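Long-range contact in heme utilization carrier protein (Escherichia coli O157:H7, PDB 6U9J), which probably binds heme or its anaerobic breakdown product anaerobilin and carries it through the cytosol as part of heme utilization: residues 50-55 / 72-77. Sequence-based numbering, arbitrary orientation.
Sequences TVCEWG and GELPSG
V51 holds CG1 anti to its backbone N (chi1 177°), and L74 likewise sends CG anti to N (chi1 -162°), so that the CD2 methyl of L74 meets V51 CG1 at 3.8 Å, the two side chains crossing obliquely. V51 opens a type I beta turn, V51 to W54, that carries the chain from helix 44-51 and, through G55, into strand 56-62; W54 N donates to V51 O at 3.0 Å to close it. Facing the turn is the extended linker 72-77, which leads from strand 66-71, an edge strand of the six-stranded antiparallel sheet, to the separate three-stranded sheet that begins at 77. The contact thus ties this turn to the connection between the two sheets. C52 keeps SG beside its own backbone N (chi1 -76°), which lays the sulphur along the linker, 3.4 Å from L74 O and 3.5 Å from P75 O. P75 O accepts a hydrogen bond from W48 NE1 of the same helix, while S76 OG bonds to NH2 of R87, just after strand 83-86. On the sheet side, V51 rests on I119 of the large sheet, and L74 reaches M92 and T59. At the other end G55 O sits 3.6 Å from E73 CA, with E73 CG alongside. The polar backbone here is joined through one water, which donates to V51 O at 2.8 Å and to G55 O at 2.7 Å and accepts from L74 N at 2.9 Å.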
ATOM      1  N   THR A  50       7.015 -19.441  -2.442  1.00 17.83           N
ATOM      2  CA  THR A  50       8.367 -19.645  -1.930  1.00 19.32           C
ATOM      3  C   THR A  50       8.709 -18.623  -0.850  1.00 18.18           C
ATOM      4  O   THR A  50       9.200 -18.988   0.220  1.00 19.91           O
ATOM      5  CB  THR A  50       9.371 -19.588  -3.082  1.00 18.88           C
ATOM      6  OG1 THR A  50       9.131 -20.684  -3.968  1.00 20.67           O
ATOM      7  CG2 THR A  50      10.810 -19.693  -2.570  1.00 21.47           C
ATOM      8  N   VAL A  51       8.401 -17.346  -1.093  1.00 17.31           N
ATOM      9  CA  VAL A  51       8.726 -16.289  -0.129  1.00 17.40           C
ATOM     10  C   VAL A  51       7.947 -16.476   1.164  1.00 17.21           C
ATOM     11  O   VAL A  51       8.407 -16.091   2.248  1.00 18.41           O
ATOM     12  CB  VAL A  51       8.469 -14.906  -0.765  1.00 18.49           C
ATOM     13  CG1 VAL A  51       8.730 -13.750   0.226  1.00 17.38           C
ATOM     14  CG2 VAL A  51       9.325 -14.738  -2.007  1.00 21.16           C
ATOM     15  N   CYS A  52       6.752 -17.073   1.076  1.00 18.45           N
ATOM     16  CA  CYS A  52       5.946 -17.339   2.263  1.00 19.84           C
ATOM     17  C   CYS A  52       6.661 -18.221   3.277  1.00 19.64           C
ATOM     18  O   CYS A  52       6.229 -18.299   4.432  1.00 22.62           O
ATOM     19  CB  CYS A  52       4.630 -18.015   1.863  1.00 20.57           C
ATOM     20  SG  CYS A  52       3.411 -16.894   1.123  1.00 21.29           S
ATOM     21  N   GLU A  53       7.745 -18.890   2.880  1.00 20.75           N
ATOM     22  CA  GLU A  53       8.463 -19.771   3.783  1.00 21.05           C
ATOM     23  C   GLU A  53       9.702 -19.133   4.398  1.00 20.76           C
ATOM     24  O   GLU A  53      10.353 -19.768   5.233  1.00 27.16           O
ATOM     25  CB  GLU A  53       8.868 -21.045   3.043  1.00 24.01           C
ATOM     26  CG  GLU A  53       7.677 -21.757   2.442  1.00 27.16           C
ATOM     27  CD  GLU A  53       8.047 -23.073   1.802  1.00 38.28           C
ATOM     28  OE1 GLU A  53       7.444 -24.108   2.176  1.00 35.19           O
ATOM     29  OE2 GLU A  53       8.935 -23.068   0.927  1.00 40.06           O
ATOM     30  N   TRP A  54      10.026 -17.892   4.028  1.00 17.56           N
ATOM     31  CA  TRP A  54      11.332 -17.313   4.331  1.00 18.01           C
ATOM     32  C   TRP A  54      11.412 -16.618   5.683  1.00 20.54           C
ATOM     33  O   TRP A  54      12.513 -16.194   6.070  1.00 23.12           O
ATOM     34  CB  TRP A  54      11.709 -16.306   3.248  1.00 20.58           C
ATOM     35  CG  TRP A  54      12.077 -16.898   1.933  1.00 18.10           C
ATOM     36  CD1 TRP A  54      12.150 -18.226   1.612  1.00 19.53           C
ATOM     37  CD2 TRP A  54      12.446 -16.174   0.754  1.00 20.26           C
ATOM     38  NE1 TRP A  54      12.531 -18.368   0.298  1.00 17.94           N
ATOM     39  CE2 TRP A  54      12.720 -17.124  -0.251  1.00 19.68           C
ATOM     40  CE3 TRP A  54      12.572 -14.809   0.451  1.00 19.18           C
ATOM     41  CZ2 TRP A  54      13.116 -16.754  -1.541  1.00 19.32           C
ATOM     42  CZ3 TRP A  54      12.954 -14.441  -0.833  1.00 20.00           C
ATOM     43  CH2 TRP A  54      13.221 -15.415  -1.815  1.00 19.03           C
ATOM     44  N   GLY A  55      10.303 -16.470   6.402  1.00 22.39           N
ATOM     45  CA  GLY A  55      10.329 -15.682   7.626  1.00 25.97           C
ATOM     46  C   GLY A  55       9.978 -14.220   7.414  1.00 23.08           C
ATOM     47  O   GLY A  55       9.224 -13.887   6.496  1.00 22.03           O
ATOM     48  N   GLY A  72       7.061  -8.697   8.238  1.00 24.71           N
ATOM     49  CA  GLY A  72       6.500  -9.899   8.812  1.00 24.03           C
ATOM     50  C   GLY A  72       6.432 -10.984   7.756  1.00 23.20           C
ATOM     51  O   GLY A  72       6.879 -10.810   6.628  1.00 22.15           O
ATOM     52  N   GLU A  73       5.844 -12.108   8.145  1.00 22.52           N
ATOM     53  CA  GLU A  73       5.746 -13.218   7.216  1.00 23.35           C
ATOM     54  C   GLU A  73       4.772 -12.875   6.095  1.00 24.43           C
ATOM     55  O   GLU A  73       3.720 -12.274   6.330  1.00 24.10           O
ATOM     56  CB  GLU A  73       5.300 -14.478   7.952  1.00 27.01           C
ATOM     57  CG  GLU A  73       6.331 -14.960   8.958  1.00 31.99           C
ATOM     58  CD  GLU A  73       6.017 -16.338   9.516  1.00 45.07           C
ATOM     59  OE1 GLU A  73       4.822 -16.705   9.572  1.00 48.78           O
ATOM     60  OE2 GLU A  73       6.969 -17.045   9.909  1.00 46.60           O
ATOM     61  N   LEU A  74       5.132 -13.252   4.867  1.00 21.67           N
ATOM     62  CA  LEU A  74       4.252 -13.015   3.732  1.00 21.38           C
ATOM     63  C   LEU A  74       3.021 -13.907   3.848  1.00 21.50           C
ATOM     64  O   LEU A  74       3.161 -15.127   3.992  1.00 21.39           O
ATOM     65  CB  LEU A  74       4.992 -13.299   2.422  1.00 18.92           C
ATOM     66  CG  LEU A  74       4.354 -12.697   1.171  1.00 19.68           C
ATOM     67  CD1 LEU A  74       4.475 -11.177   1.200  1.00 19.84           C
ATOM     68  CD2 LEU A  74       4.945 -13.282  -0.111  1.00 18.05           C
ATOM     69  N   PRO A  75       1.804 -13.351   3.810  1.00 19.05           N
ATOM     70  CA  PRO A  75       0.607 -14.196   3.894  1.00 21.36           C
ATOM     71  C   PRO A  75       0.431 -15.039   2.643  1.00 18.46           C
ATOM     72  O   PRO A  75       0.756 -14.611   1.531  1.00 22.14           O
ATOM     73  CB  PRO A  75      -0.538 -13.189   4.057  1.00 23.17           C
ATOM     74  CG  PRO A  75      -0.020 -11.905   3.535  1.00 28.51           C
ATOM     75  CD  PRO A  75       1.482 -11.919   3.713  1.00 20.27           C
ATOM     76  N   SER A  76      -0.082 -16.252   2.835  1.00 22.28           N
ATOM     77  CA  SER A  76      -0.510 -17.061   1.712  1.00 25.05           C
ATOM     78  C   SER A  76      -1.753 -16.444   1.071  1.00 21.95           C
ATOM     79  O   SER A  76      -2.408 -15.560   1.636  1.00 21.65           O
ATOM     80  CB  SER A  76      -0.814 -18.487   2.165  1.00 23.92           C
ATOM     81  OG  SER A  76      -2.045 -18.541   2.867  1.00 31.81           O
ATOM     82  N   GLY A  77      -2.079 -16.915  -0.130  1.00 20.94           N
ATOM     83  CA  GLY A  77      -3.253 -16.401  -0.802  1.00 21.92           C
ATOM     84  C   GLY A  77      -3.886 -17.434  -1.709  1.00 25.05           C
ATOM     85  O   GLY A  77      -3.346 -18.521  -1.926  1.00 25.76           O
TER
HETATM   86  O   HOH W   1       7.540 -14.852   4.550  1.00 22.23           O